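Local coordinates for protein DNA polymerase sliding clamp 2 (Thermococcus kodakarensis, PDB 3LX2) that probably serves as a ring-shaped homotrimeric sliding clamp that encircles DNA and tethers the replicative polymerase and other proteins to it, at residues W130-V135 / T194-A199. Numbering follows the deposited sequence.
Sequences WTVKAV and TKAKSA
V132 lays its CG2 methyl against CB of A196, 3.6 Å away, bringing together two different beta sheets of the C-terminal domain of this PCNA-family clamp. Strand 132-137 runs between strands 217-222 and 186-191 in the large antiparallel sheet, whereas strand 196-201 is an outer strand of a separate four-stranded antiparallel sheet within the chain. No hydrogen bond joins the two segments; the CA atoms of T131 and A196, the nearest pair, are separated by 7.2 Å. Branching at CB suits V132 to its buried place: with CG1 anti to the backbone N (chi1 -179°), CG2 lies beside that N, and this is the branch that meets A196, while the side chain also touches F222, H191 and A159. A196, with a single methyl, lets the two sheets come this close; that methyl also touches H191. T131 and V132 together face F222 in a classic beta bulge, and here both side chains set out toward segment 194-199, where regular strand geometry would send neighbours to opposite faces. T131, partly exposed just before the strand begins, offers a hydroxyl as well as a methyl, and it is the hydroxyl that approaches, with T131 OG1 lying 3.9 Å from A196 CB.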
# COMPACT_ATOMS: atom_id res chain seq x y z
N TRP A 130 -23.26 21.82 27.39
CA TRP A 130 -23.12 20.41 27.06
C TRP A 130 -23.82 19.59 28.12
O TRP A 130 -23.59 19.75 29.30
CB TRP A 130 -21.66 19.97 26.97
CG TRP A 130 -20.90 20.49 25.78
CD1 TRP A 130 -21.23 20.36 24.45
CD2 TRP A 130 -19.67 21.21 25.81
NE1 TRP A 130 -20.28 20.96 23.65
CE2 TRP A 130 -19.31 21.50 24.46
CE3 TRP A 130 -18.83 21.64 26.84
CZ2 TRP A 130 -18.16 22.19 24.13
CZ3 TRP A 130 -17.67 22.33 26.50
CH2 TRP A 130 -17.35 22.60 25.16
N THR A 131 -24.70 18.70 27.69
CA THR A 131 -25.36 17.79 28.62
C THR A 131 -24.65 16.44 28.71
O THR A 131 -24.65 15.83 29.78
CB THR A 131 -26.91 17.69 28.36
OG1 THR A 131 -27.19 17.23 27.02
CG2 THR A 131 -27.56 19.08 28.53
N VAL A 132 -24.03 15.97 27.64
CA VAL A 132 -23.28 14.71 27.72
C VAL A 132 -21.78 14.94 27.81
O VAL A 132 -21.29 15.95 27.31
CB VAL A 132 -23.56 13.80 26.50
CG1 VAL A 132 -22.80 12.48 26.60
CG2 VAL A 132 -25.04 13.51 26.37
N LYS A 133 -21.06 14.02 28.43
CA LYS A 133 -19.61 14.00 28.34
C LYS A 133 -19.16 12.56 28.46
O LYS A 133 -19.62 11.85 29.35
CB LYS A 133 -18.91 14.83 29.42
CG LYS A 133 -17.47 14.33 29.63
CD LYS A 133 -16.66 15.06 30.69
CE LYS A 133 -15.14 14.97 30.38
NZ LYS A 133 -14.28 15.29 31.56
N ALA A 134 -18.23 12.15 27.59
CA ALA A 134 -17.78 10.78 27.61
C ALA A 134 -16.31 10.74 27.35
O ALA A 134 -15.76 11.72 26.89
CB ALA A 134 -18.52 9.97 26.61
N VAL A 135 -15.66 9.63 27.68
CA VAL A 135 -14.28 9.39 27.26
C VAL A 135 -14.35 8.06 26.55
O VAL A 135 -14.87 7.08 27.09
CB VAL A 135 -13.25 9.25 28.44
CG1 VAL A 135 -11.82 9.28 27.90
CG2 VAL A 135 -13.43 10.37 29.48
N THR A 194 -31.10 13.16 30.56
CA THR A 194 -31.61 11.86 30.15
C THR A 194 -31.91 11.68 28.65
O THR A 194 -31.86 10.56 28.15
CB THR A 194 -32.79 11.44 31.10
OG1 THR A 194 -32.36 10.32 31.90
CG2 THR A 194 -34.10 11.09 30.34
N LYS A 195 -32.21 12.76 27.92
CA LYS A 195 -32.40 12.64 26.47
C LYS A 195 -31.44 13.60 25.77
O LYS A 195 -31.49 14.80 26.04
CB LYS A 195 -33.84 12.97 26.04
CG LYS A 195 -34.97 12.51 27.00
CD LYS A 195 -36.35 12.51 26.33
CE LYS A 195 -36.57 11.24 25.49
NZ LYS A 195 -37.82 11.29 24.66
N ALA A 196 -30.58 13.07 24.88
CA ALA A 196 -29.57 13.92 24.19
C ALA A 196 -29.20 13.50 22.75
O ALA A 196 -28.66 12.42 22.54
CB ALA A 196 -28.31 14.04 25.04
N LYS A 197 -29.47 14.37 21.77
CA LYS A 197 -29.36 13.98 20.36
C LYS A 197 -28.90 15.10 19.39
O LYS A 197 -29.55 16.14 19.27
CB LYS A 197 -30.68 13.34 19.88
CG LYS A 197 -30.71 12.97 18.39
CD LYS A 197 -32.12 12.91 17.78
CE LYS A 197 -32.78 11.53 17.96
NZ LYS A 197 -33.62 11.10 16.79
N SER A 198 -27.81 14.84 18.65
CA SER A 198 -27.39 15.73 17.57
C SER A 198 -26.71 15.02 16.38
O SER A 198 -26.27 13.85 16.50
CB SER A 198 -26.47 16.81 18.12
OG SER A 198 -25.88 17.53 17.05
N ALA A 199 -26.60 15.74 15.27
CA ALA A 199 -25.98 15.23 14.07
C ALA A 199 -24.82 16.10 13.58
O ALA A 199 -24.94 17.34 13.49
CB ALA A 199 -27.00 15.09 12.94